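Copper-transporting ATPase PAA2, chloroplastic (Arabidopsis thaliana, PDB 5LBK) transports copper across the chloroplast thylakoid membrane at the cost of ATP, the piece described here being its nucleotide-binding N-domain. Local coordinates at residues E19-A24 with V40-S45; A25-T30 with A66-R71; F72-S77 with S82-K87; V118-V121 with G127-G130. One frame throughout, in Å; residues are numbered along the deposited sequence. Where two conformers were deposited one is given.

Contact 1. Residues E19-A24 with V40-S45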
loop_
_atom_site.group_PDB
_atom_site.type_symbol
_atom_site.label_atom_id
_atom_site.label_comp_id
_atom_site.label_asym_id
_atom_site.label_seq_id
_atom_site.Cartn_x
_atom_site.Cartn_y
_atom_site.Cartn_z
ATOM N N GLU A 19 -5.436 -5.748 -6.947
ATOM C CA GLU A 19 -6.108 -5.563 -5.669
ATOM C C GLU A 19 -5.253 -4.718 -4.740
ATOM O O GLU A 19 -5.783 -3.864 -4.020
ATOM C CB GLU A 19 -6.433 -6.896 -5.005
ATOM C CG GLU A 19 -7.466 -7.739 -5.723
ATOM C CD GLU A 19 -7.897 -8.982 -4.927
ATOM O OE1 GLU A 19 -9.078 -9.037 -4.510
ATOM O OE2 GLU A 19 -7.062 -9.904 -4.725
ATOM N N VAL A 20 -3.925 -4.940 -4.753
ATOM C CA VAL A 20 -3.013 -4.157 -3.919
ATOM C C VAL A 20 -3.039 -2.700 -4.341
ATOM O O VAL A 20 -3.107 -1.793 -3.496
ATOM C CB VAL A 20 -1.582 -4.740 -3.962
ATOM C CG1 VAL A 20 -0.568 -3.802 -3.267
ATOM C CG2 VAL A 20 -1.591 -6.116 -3.318
ATOM N N LEU A 21 -2.979 -2.451 -5.645
ATOM C CA LEU A 21 -3.049 -1.092 -6.148
ATOM C C LEU A 21 -4.387 -0.443 -5.821
ATOM O O LEU A 21 -4.421 0.746 -5.492
ATOM C CB LEU A 21 -2.810 -1.106 -7.649
ATOM C CG LEU A 21 -2.590 0.195 -8.377
ATOM C CD1 LEU A 21 -1.525 1.057 -7.711
ATOM C CD2 LEU A 21 -2.233 -0.181 -9.851
ATOM N N LYS A 22 -5.504 -1.185 -5.970
ATOM C CA LYS A 22 -6.831 -0.621 -5.706
ATOM C C LYS A 22 -6.947 -0.161 -4.266
ATOM O O LYS A 22 -7.503 0.907 -3.984
ATOM C CB LYS A 22 -7.933 -1.642 -5.963
ATOM C CG LYS A 22 -8.286 -1.849 -7.414
ATOM C CD LYS A 22 -9.434 -2.848 -7.540
ATOM C CE LYS A 22 -9.938 -2.920 -8.991
ATOM N NZ LYS A 22 -11.032 -3.909 -9.215
ATOM N N MET A 23 -6.516 -1.012 -3.341
ATOM C CA MET A 23 -6.503 -0.639 -1.923
ATOM C C MET A 23 -5.574 0.526 -1.665
ATOM O O MET A 23 -5.930 1.458 -0.914
ATOM C CB MET A 23 -6.078 -1.830 -1.074
ATOM C CG MET A 23 -7.163 -2.926 -0.911
ATOM S SD MET A 23 -6.457 -4.284 0.077
ATOM C CE MET A 23 -7.896 -5.343 0.259
ATOM N N ALA A 24 -4.380 0.514 -2.258
ATOM C CA ALA A 24 -3.445 1.592 -1.947
ATOM C C ALA A 24 -3.977 2.925 -2.476
ATOM O O ALA A 24 -3.880 3.953 -1.810
ATOM C CB ALA A 24 -2.079 1.299 -2.530
ATOM N N VAL A 40 -2.354 6.932 -7.169
ATOM C CA VAL A 40 -3.704 7.227 -7.641
ATOM C C VAL A 40 -3.737 7.283 -9.166
ATOM O O VAL A 40 -4.610 6.683 -9.795
ATOM C CB VAL A 40 -4.212 8.534 -7.026
ATOM C CG1 VAL A 40 -5.601 8.844 -7.562
ATOM C CG2 VAL A 40 -4.249 8.394 -5.546
ATOM N N ASN A 41 -2.780 8.001 -9.776
ATOM C CA ASN A 41 -2.763 8.142 -11.242
ATOM C C ASN A 41 -2.617 6.798 -11.931
ATOM O O ASN A 41 -3.136 6.606 -13.035
ATOM C CB ASN A 41 -1.612 9.049 -11.708
ATOM C CG ASN A 41 -1.797 10.504 -11.307
ATOM O OD1 ASN A 41 -2.915 10.960 -11.091
ATOM N ND2 ASN A 41 -0.688 11.236 -11.192
ATOM N N GLU A 42 -1.888 5.865 -11.310
ATOM C CA GLU A 42 -1.699 4.550 -11.911
ATOM C C GLU A 42 -2.973 3.723 -11.840
ATOM O O GLU A 42 -3.354 3.073 -12.817
ATOM C CB GLU A 42 -0.543 3.830 -11.219
ATOM C CG GLU A 42 -0.271 2.416 -11.717
ATOM C CD GLU A 42 0.455 2.357 -13.045
ATOM O OE1 GLU A 42 1.049 3.371 -13.471
ATOM O OE2 GLU A 42 0.442 1.270 -13.653
ATOM N N ALA A 43 -3.662 3.746 -10.706
ATOM C CA ALA A 43 -4.959 3.101 -10.632
ATOM C C ALA A 43 -5.914 3.722 -11.641
ATOM O O ALA A 43 -6.717 3.018 -12.263
ATOM C CB ALA A 43 -5.517 3.225 -9.216
ATOM N N GLU A 44 -5.797 5.033 -11.830
ATOM C CA GLU A 44 -6.629 5.752 -12.788
ATOM C C GLU A 44 -6.239 5.370 -14.216
ATOM O O GLU A 44 -7.097 5.024 -15.029
ATOM C CB GLU A 44 -6.485 7.262 -12.593
ATOM C CG GLU A 44 -6.992 8.088 -13.763
ATOM C CD GLU A 44 -6.639 9.556 -13.638
ATOM O OE1 GLU A 44 -6.955 10.158 -12.589
ATOM O OE2 GLU A 44 -6.044 10.110 -14.586
ATOM N N SER A 45 -4.943 5.430 -14.514
ATOM C CA SER A 45 -4.446 5.079 -15.841
ATOM C C SER A 45 -4.877 3.672 -16.252
ATOM O O SER A 45 -5.149 3.426 -17.432
ATOM C CB SER A 45 -2.918 5.190 -15.892
ATOM O OG SER A 45 -2.484 6.531 -16.034
#
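Leu21 and Ala43 mark where helix 17-27 and helix 34-45 come nearest in this contact, their CA atoms 6.4 Å apart. The two elements form the helical pair that covers one face of the antiparallel sheet in the N-domain of a P1B-type ATPase, and the family's His-Pro pair lies where the connection enters helix 34-45. Backbone N-H to O bonds four residues apart, such as Met23 to Glu19 and Glu44 to Val40, keep both segments helical. The junction itself is apolar and small, with one leucine supplying nearly the whole side contributed by residues 19-24. Leu21 holds CG anti to the backbone N (chi1 -169°), which carries the branched end across to the second helix. There its CG lies 4.3 Å from Ala43 CB, a methyl short enough to let the leucine come close to the helix backbone. The side chain of Glu42 crosses that of Leu21 at about a right angle and meets it through its aliphatic part, while the bend at chi2 (77°) turns the carboxylate away from the leucine methyl. Leu46 and Leu48, beyond the end of helix 34-45, also touch Leu21 and add to its apolar surroundings. Val20 and Ala24, by contrast, pack against strands of the sheet. The CD2 methyl of Leu21 is the shared point of the junction, 3.8 Å from Glu42 CG and 4.3 Å from Ala43 N.

Contact 2. Residues A25-T30 with A66-R71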
loop_
_atom_site.group_PDB
_atom_site.type_symbol
_atom_site.label_atom_id
_atom_site.label_comp_id
_atom_site.label_asym_id
_atom_site.label_seq_id
_atom_site.Cartn_x
_atom_site.Cartn_y
_atom_site.Cartn_z
ATOM N N ALA A 25 -4.515 2.924 -3.686
ATOM C CA ALA A 25 -5.081 4.166 -4.218
ATOM C C ALA A 25 -6.328 4.631 -3.456
ATOM O O ALA A 25 -6.587 5.850 -3.368
ATOM C CB ALA A 25 -5.393 3.972 -5.701
ATOM N N ALA A 26 -7.123 3.703 -2.915
ATOM C CA ALA A 26 -8.248 4.104 -2.069
ATOM C C ALA A 26 -7.762 4.873 -0.856
ATOM O O ALA A 26 -8.354 5.893 -0.470
ATOM C CB ALA A 26 -9.044 2.891 -1.604
ATOM N N VAL A 27 -6.692 4.382 -0.225
ATOM C CA VAL A 27 -6.129 5.087 0.925
ATOM C C VAL A 27 -5.493 6.409 0.511
ATOM O O VAL A 27 -5.598 7.413 1.249
ATOM C CB VAL A 27 -5.120 4.171 1.651
ATOM C CG1 VAL A 27 -4.465 4.898 2.773
ATOM C CG2 VAL A 27 -5.810 2.992 2.184
ATOM N N GLU A 28 -4.824 6.444 -0.629
ATOM C CA GLU A 28 -4.067 7.604 -1.081
ATOM C C GLU A 28 -4.920 8.618 -1.835
ATOM O O GLU A 28 -4.372 9.601 -2.320
ATOM C CB GLU A 28 -2.910 7.157 -1.956
ATOM C CG GLU A 28 -1.901 6.306 -1.201
ATOM C CD GLU A 28 -0.983 7.129 -0.366
ATOM O OE1 GLU A 28 0.172 7.310 -0.782
ATOM O OE2 GLU A 28 -1.430 7.634 0.665
ATOM N N LYS A 29 -6.240 8.421 -1.864
ATOM C CA LYS A 29 -7.135 9.121 -2.788
ATOM C C LYS A 29 -6.893 10.629 -2.814
ATOM O O LYS A 29 -6.717 11.226 -3.886
ATOM C CB LYS A 29 -8.584 8.822 -2.403
ATOM C CG LYS A 29 -9.621 9.016 -3.542
ATOM C CD LYS A 29 -9.385 8.037 -4.700
ATOM C CE LYS A 29 -10.409 8.226 -5.778
ATOM N NZ LYS A 29 -10.095 7.428 -7.021
ATOM N N THR A 30 -6.919 11.275 -1.653
ATOM C CA THR A 30 -6.803 12.725 -1.610
ATOM C C THR A 30 -5.476 13.212 -1.045
ATOM O O THR A 30 -5.347 14.401 -0.755
ATOM C CB THR A 30 -7.958 13.315 -0.796
ATOM O OG1 THR A 30 -8.026 12.662 0.478
ATOM C CG2 THR A 30 -9.297 13.161 -1.561
ATOM N N ALA A 66 -6.840 3.948 6.365
ATOM C CA ALA A 66 -8.266 4.136 6.159
ATOM C C ALA A 66 -8.929 2.773 6.208
ATOM O O ALA A 66 -8.294 1.747 5.946
ATOM C CB ALA A 66 -8.571 4.798 4.806
ATOM N N GLU A 67 -10.223 2.769 6.506
ATOM C CA GLU A 67 -10.966 1.517 6.555
ATOM C C GLU A 67 -11.550 1.229 5.173
ATOM O O GLU A 67 -12.283 2.053 4.612
ATOM C CB GLU A 67 -12.052 1.582 7.628
ATOM C CG GLU A 67 -12.536 0.221 8.019
ATOM C CD GLU A 67 -13.518 0.177 9.180
ATOM O OE1 GLU A 67 -13.911 1.240 9.730
ATOM O OE2 GLU A 67 -13.900 -0.958 9.531
ATOM N N ILE A 68 -11.231 0.056 4.641
ATOM C CA ILE A 68 -11.721 -0.395 3.336
ATOM C C ILE A 68 -12.557 -1.649 3.536
ATOM O O ILE A 68 -12.042 -2.672 3.996
ATOM C CB ILE A 68 -10.585 -0.726 2.372
ATOM C CG1 ILE A 68 -9.463 0.302 2.362
ATOM C CG2 ILE A 68 -11.165 -0.990 0.968
ATOM C CD1 ILE A 68 -9.857 1.619 2.035
ATOM N N ASP A 69 -13.826 -1.570 3.169
ATOM C CA ASP A 69 -14.784 -2.662 3.317
ATOM C C ASP A 69 -14.613 -3.405 4.646
ATOM O O ASP A 69 -14.499 -4.631 4.703
ATOM C CB ASP A 69 -14.679 -3.625 2.139
ATOM C CG ASP A 69 -15.846 -4.565 2.069
ATOM O OD1 ASP A 69 -16.878 -4.179 1.483
ATOM O OD2 ASP A 69 -15.741 -5.681 2.615
ATOM N N GLY A 70 -14.622 -2.647 5.738
ATOM C CA GLY A 70 -14.676 -3.252 7.055
ATOM C C GLY A 70 -13.338 -3.623 7.659
ATOM O O GLY A 70 -13.308 -4.131 8.788
ATOM N N ARG A 71 -12.233 -3.367 6.963
ATOM C CA ARG A 71 -10.898 -3.637 7.481
ATOM C C ARG A 71 -9.992 -2.445 7.270
ATOM O O ARG A 71 -10.020 -1.815 6.209
ATOM C CB ARG A 71 -10.290 -4.838 6.809
ATOM C CG ARG A 71 -10.841 -6.161 7.342
ATOM C CD ARG A 71 -10.086 -6.581 8.613
ATOM N NE ARG A 71 -10.833 -7.574 9.375
ATOM C CZ ARG A 71 -10.887 -8.871 9.109
ATOM N NH1 ARG A 71 -10.225 -9.373 8.075
ATOM N NH2 ARG A 71 -11.615 -9.664 9.891
#
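Ala26 and Val27, in the last turn of helix 17-27, rest on Ala66 and Ile68 of strand 63-68, so that the helix end covers the first arm of the beta hairpin 63-68/71-76 just before its turn. All the cross-contacts are apolar and made by buried side chains. Ile68 reaches out with its longer branch: CG1 stands beside the backbone N (chi1 -44°), and the terminal CD1 arrives 3.9 Å from Ala26 CB. The same methyl lies 4.3 Å from Val27 CG2, so it bridges two successive helix residues. Pro51 touches both Ala26 and Ile68 from the loop after helix 34-45, while Val27 also packs on Val73 and Val75 of the next strand. On the strand side a type I' turn from Ile68 to Arg71 is closed by two backbone hydrogen bonds, Ile68 N to Arg71 O (2.7 Å) and Arg71 N to Ile68 O (3.1 Å). Within that turn Gly70 has a positive phi of 87°, and a CB there would press against the carbonyl oxygen of Asp69. One strand position before Glu67, the methyl of Ala66 meets the helix through Val27 CG2, 4.2 Å from Ala66 CB.

Contact 3. Residues F72-S77 with S82-K87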
loop_
_atom_site.group_PDB
_atom_site.type_symbol
_atom_site.label_atom_id
_atom_site.label_comp_id
_atom_site.label_asym_id
_atom_site.label_seq_id
_atom_site.Cartn_x
_atom_site.Cartn_y
_atom_site.Cartn_z
ATOM N N PHE A 72 -9.162 -2.151 8.267
ATOM C CA PHE A 72 -8.182 -1.091 8.111
ATOM C C PHE A 72 -7.050 -1.530 7.184
ATOM O O PHE A 72 -6.588 -2.677 7.234
ATOM C CB PHE A 72 -7.632 -0.667 9.469
ATOM C CG PHE A 72 -8.602 0.239 10.215
ATOM C CD1 PHE A 72 -8.777 1.553 9.812
ATOM C CD2 PHE A 72 -9.409 -0.261 11.214
ATOM C CE1 PHE A 72 -9.715 2.362 10.475
ATOM C CE2 PHE A 72 -10.317 0.543 11.851
ATOM C CZ PHE A 72 -10.472 1.842 11.448
ATOM N N VAL A 73 -6.599 -0.589 6.357
ATOM C CA VAL A 73 -5.502 -0.737 5.396
ATOM C C VAL A 73 -4.585 0.458 5.604
ATOM O O VAL A 73 -5.070 1.590 5.797
ATOM C CB VAL A 73 -6.017 -0.778 3.939
ATOM C CG1 VAL A 73 -4.814 -0.796 2.921
ATOM C CG2 VAL A 73 -6.973 -1.977 3.730
ATOM N N ALA A 74 -3.291 0.209 5.665
ATOM C CA ALA A 74 -2.274 1.239 5.888
ATOM C C ALA A 74 -1.278 1.254 4.726
ATOM O O ALA A 74 -0.920 0.209 4.207
ATOM C CB ALA A 74 -1.574 0.991 7.219
ATOM N N VAL A 75 -0.865 2.452 4.300
ATOM C CA VAL A 75 0.089 2.678 3.237
ATOM C C VAL A 75 1.155 3.637 3.732
ATOM O O VAL A 75 0.826 4.688 4.276
ATOM C CB VAL A 75 -0.601 3.269 1.982
ATOM C CG1 VAL A 75 0.398 3.423 0.870
ATOM C CG2 VAL A 75 -1.725 2.364 1.492
ATOM N N GLY A 76 2.419 3.279 3.547
ATOM C CA GLY A 76 3.497 4.099 4.109
ATOM C C GLY A 76 4.781 3.333 4.224
ATOM O O GLY A 76 5.039 2.398 3.458
ATOM N N SER A 77 5.631 3.797 5.140
ATOM C CA SER A 77 6.922 3.113 5.311
ATOM C C SER A 77 6.727 1.713 5.900
ATOM O O SER A 77 5.740 1.417 6.551
ATOM C CB SER A 77 7.820 3.934 6.220
ATOM O OG SER A 77 7.252 3.871 7.499
ATOM N N SER A 82 3.883 -1.992 9.224
ATOM C CA SER A 82 3.961 -3.230 9.971
ATOM C C SER A 82 3.473 -3.031 11.391
ATOM O O SER A 82 2.772 -3.891 11.955
ATOM C CB SER A 82 5.401 -3.722 9.942
ATOM O OG SER A 82 5.554 -4.857 10.732
ATOM N N ASP A 83 3.802 -1.883 11.982
ATOM C CA ASP A 83 3.465 -1.631 13.383
ATOM C C ASP A 83 1.980 -1.372 13.593
ATOM O O ASP A 83 1.506 -1.416 14.723
ATOM C CB ASP A 83 4.243 -0.405 13.922
ATOM C CG ASP A 83 5.703 -0.724 14.263
ATOM O OD1 ASP A 83 6.064 -1.932 14.369
ATOM O OD2 ASP A 83 6.500 0.239 14.405
ATOM N N ARG A 84 1.249 -1.049 12.536
ATOM C CA ARG A 84 -0.149 -0.665 12.662
ATOM C C ARG A 84 -1.038 -1.817 13.098
ATOM O O ARG A 84 -2.072 -1.582 13.738
ATOM C CB ARG A 84 -0.700 -0.103 11.350
ATOM C CG ARG A 84 -0.158 1.241 10.899
ATOM C CD ARG A 84 0.001 2.274 12.022
ATOM N NE ARG A 84 -1.267 2.702 12.607
ATOM C CZ ARG A 84 -1.393 3.732 13.448
ATOM N NH1 ARG A 84 -0.328 4.436 13.792
ATOM N NH2 ARG A 84 -2.581 4.057 13.949
ATOM N N PHE A 85 -0.669 -3.066 12.767
ATOM C CA PHE A 85 -1.550 -4.205 12.979
ATOM C C PHE A 85 -0.859 -5.296 13.802
ATOM O O PHE A 85 0.345 -5.508 13.683
ATOM C CB PHE A 85 -2.002 -4.796 11.634
ATOM C CG PHE A 85 -2.538 -3.753 10.669
ATOM C CD1 PHE A 85 -3.683 -3.084 10.961
ATOM C CD2 PHE A 85 -1.879 -3.456 9.477
ATOM C CE1 PHE A 85 -4.169 -2.105 10.102
ATOM C CE2 PHE A 85 -2.400 -2.464 8.617
ATOM C CZ PHE A 85 -3.513 -1.848 8.924
ATOM N N LEU A 86 -1.650 -6.000 14.612
ATOM C CA LEU A 86 -1.086 -7.015 15.503
ATOM C C LEU A 86 -0.570 -8.214 14.716
ATOM O O LEU A 86 0.435 -8.832 15.089
ATOM C CB LEU A 86 -2.136 -7.463 16.527
ATOM C CG LEU A 86 -1.705 -8.549 17.541
ATOM C CD1 LEU A 86 -0.695 -8.033 18.555
ATOM C CD2 LEU A 86 -2.892 -9.141 18.294
ATOM N N LYS A 87 -1.244 -8.566 13.633
ATOM C CA LYS A 87 -0.784 -9.677 12.810
ATOM C C LYS A 87 0.507 -9.272 12.116
ATOM O O LYS A 87 0.531 -8.255 11.423
ATOM C CB LYS A 87 -1.848 -10.037 11.778
ATOM C CG LYS A 87 -1.456 -11.150 10.801
ATOM C CD LYS A 87 -1.465 -12.506 11.467
ATOM C CE LYS A 87 -1.067 -13.593 10.502
ATOM N NZ LYS A 87 -1.144 -14.905 11.186
#
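Phe85, just past helix 78-84, points the far end of its ring at strand 71-76 between Phe72 and Ala74. Apolar contacts dominate. The distal part of the ring does the touching: CE1 comes 3.8 Å from Phe72 CB, and CE2 lies equally close to the methyl of Ala74, 3.8 Å from Ala74 CB. With CG anti to the carbonyl carbon (chi1 -50°), the phenylalanine projects back to the strand although its own backbone has already left the helix. The phenyl group of Phe72 is not part of this meeting, for it leads away toward Leu65 and Glu67 on the neighbouring strand. Arg84 adds its aliphatic stem: in the conformer described, Arg84 CG lies 4.0 Å from Ala74 CB, and its own CB stands 3.9 Å above the centre of one face of the Phe85 ring.

Contacts with backbone atoms come next. Phe72 O lies obliquely to the ring, 3.6 Å from Phe85 CZ, whereas Ala74 N sits in the ring plane at its edge, 4.1 Å from Phe85 CE2. Were Phe85 replaced by an alanine, the ring would be lost, which is likely to leave a gap beside Phe72 CB and Ala74 CB.

Polar interactions fall outside the strand interface: Lys88 NZ donates hydrogen bonds to the carbonyl oxygens of Ser82 and Phe85, tying down the chain after the helix. Val73 and Val75 point the other way, to Val27 of helix 17-27. A strand leading directly into a helix that folds back over it, on a sheet with helices on both faces, is the arrangement of the P1B-type ATPase N-domain.

Contact 4. Residues V118-V121 with G127-G130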
loop_
_atom_site.group_PDB
_atom_site.type_symbol
_atom_site.label_atom_id
_atom_site.label_comp_id
_atom_site.label_asym_id
_atom_site.label_seq_id
_atom_site.Cartn_x
_atom_site.Cartn_y
_atom_site.Cartn_z
ATOM N N VAL A 118 9.833 2.906 -2.072
ATOM C CA VAL A 118 8.877 1.808 -1.932
ATOM C C VAL A 118 7.857 2.219 -0.877
ATOM O O VAL A 118 8.217 2.617 0.251
ATOM C CB VAL A 118 9.541 0.470 -1.546
ATOM C CG1 VAL A 118 8.461 -0.647 -1.397
ATOM C CG2 VAL A 118 10.589 0.059 -2.600
ATOM N N VAL A 119 6.592 2.082 -1.233
ATOM C CA VAL A 119 5.468 2.353 -0.337
ATOM C C VAL A 119 4.814 1.028 0.021
ATOM O O VAL A 119 4.461 0.249 -0.886
ATOM C CB VAL A 119 4.454 3.263 -1.049
ATOM C CG1 VAL A 119 3.301 3.564 -0.151
ATOM C CG2 VAL A 119 5.163 4.515 -1.557
ATOM N N TYR A 120 4.798 0.683 1.306
ATOM C CA TYR A 120 4.227 -0.606 1.677
ATOM C C TYR A 120 2.742 -0.533 1.936
ATOM O O TYR A 120 2.200 0.507 2.302
ATOM C CB TYR A 120 4.946 -1.170 2.899
ATOM C CG TYR A 120 6.382 -1.592 2.570
ATOM C CD1 TYR A 120 7.401 -0.644 2.477
ATOM C CD2 TYR A 120 6.684 -2.906 2.254
ATOM C CE1 TYR A 120 8.680 -0.999 2.117
ATOM C CE2 TYR A 120 7.961 -3.258 1.920
ATOM C CZ TYR A 120 8.942 -2.318 1.860
ATOM O OH TYR A 120 10.230 -2.679 1.518
ATOM N N VAL A 121 2.094 -1.660 1.759
ATOM C CA VAL A 121 0.657 -1.786 1.940
ATOM C C VAL A 121 0.353 -2.903 2.927
ATOM O O VAL A 121 0.785 -4.050 2.744
ATOM C CB VAL A 121 -0.055 -2.032 0.601
ATOM C CG1 VAL A 121 -1.548 -1.998 0.781
ATOM C CG2 VAL A 121 0.410 -0.973 -0.376
ATOM N N GLY A 127 -1.348 -8.335 8.074
ATOM C CA GLY A 127 -0.018 -7.747 8.011
ATOM C C GLY A 127 0.287 -7.151 6.646
ATOM O O GLY A 127 -0.608 -6.714 5.921
ATOM N N ILE A 128 1.572 -7.176 6.258
ATOM C CA ILE A 128 1.966 -6.577 4.991
ATOM C C ILE A 128 1.432 -7.462 3.883
ATOM O O ILE A 128 1.583 -8.685 3.939
ATOM C CB ILE A 128 3.495 -6.450 4.868
ATOM C CG1 ILE A 128 4.133 -5.550 5.903
ATOM C CG2 ILE A 128 3.852 -5.975 3.454
ATOM C CD1 ILE A 128 3.731 -4.192 5.779
ATOM N N ILE A 129 0.769 -6.864 2.895
ATOM C CA ILE A 129 0.210 -7.612 1.784
ATOM C C ILE A 129 0.852 -7.218 0.459
ATOM O O ILE A 129 0.632 -7.901 -0.547
ATOM C CB ILE A 129 -1.329 -7.465 1.688
ATOM C CG1 ILE A 129 -1.739 -6.015 1.400
ATOM C CG2 ILE A 129 -1.974 -7.963 3.005
ATOM C CD1 ILE A 129 -3.143 -5.848 0.963
ATOM N N GLY A 130 1.681 -6.194 0.420
ATOM C CA GLY A 130 2.280 -5.812 -0.844
ATOM C C GLY A 130 3.065 -4.540 -0.681
ATOM O O GLY A 130 3.221 -3.995 0.419
#
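An antiparallel beta hairpin with a classic bulge joins Val121 to Ile129 and Gly130, within the central sheet of the N-domain. The two short strand segments run at 122° to each other, far from strictly antiparallel. Val121 and Gly130 form a hydrogen-bonded pair, with Val121 N bonded to Gly130 O at 2.9 Å from above the carbonyl plane. In return Val121 O is gripped twice. Ile129 N approaches it in the carbonyl plane at 2.8 Å and nearly straight (167° at the hydrogen), while Gly130 N gives a longer, more bent bond of 3.3 Å. Two successive N-H groups thus converge on one oxygen, the signature of the bulge. Ile128 CA, 3.6 Å from Val121 O, adds a CA-H...O contact.

The side chains lie on two faces. Tyr120 and Ile128 look to helices 78-84 and 91-102; CG2 of Ile128 meets the edge of the tyrosine ring 4.3 Å from Tyr120 CD2, Val118 CG1 lies over one ring face, toward its rim, and the tyrosine hydroxyl is hydrogen-bonded to Glu98. Val121 is directed to the other face, where Ala24 of helix 17-27 packs on it. Ile129 holds CG1 between its backbone N and carbonyl carbon (chi1 64°), which brings CG1 to 3.5 Å from Val121 O and 4.1 Å from Val121 CG1.

From the N terminus, helix 17-27 opens two contacts in succession. Contact 1 closes first, with 15 residues between its segments, the helix ends included; contact 2 begins before that closure and ends on strand 63-68, so the two cross along the chain. Contact 3 follows in series as a short local return from strand 71-76 over helix 78-84, and contact 4 closes the last hairpin of the chain, whose strands lie inside the sheet. Strand 71-76 is the hub: Ala66 O probably bonds to Val73 N, and Gly76 O to Tyr120 N, linking contacts 2, 3 and 4. Contacts 1 and 3 lie on opposite sides of the chain's centre, while Met23 and Ala24 pack contact 1 onto contact 4.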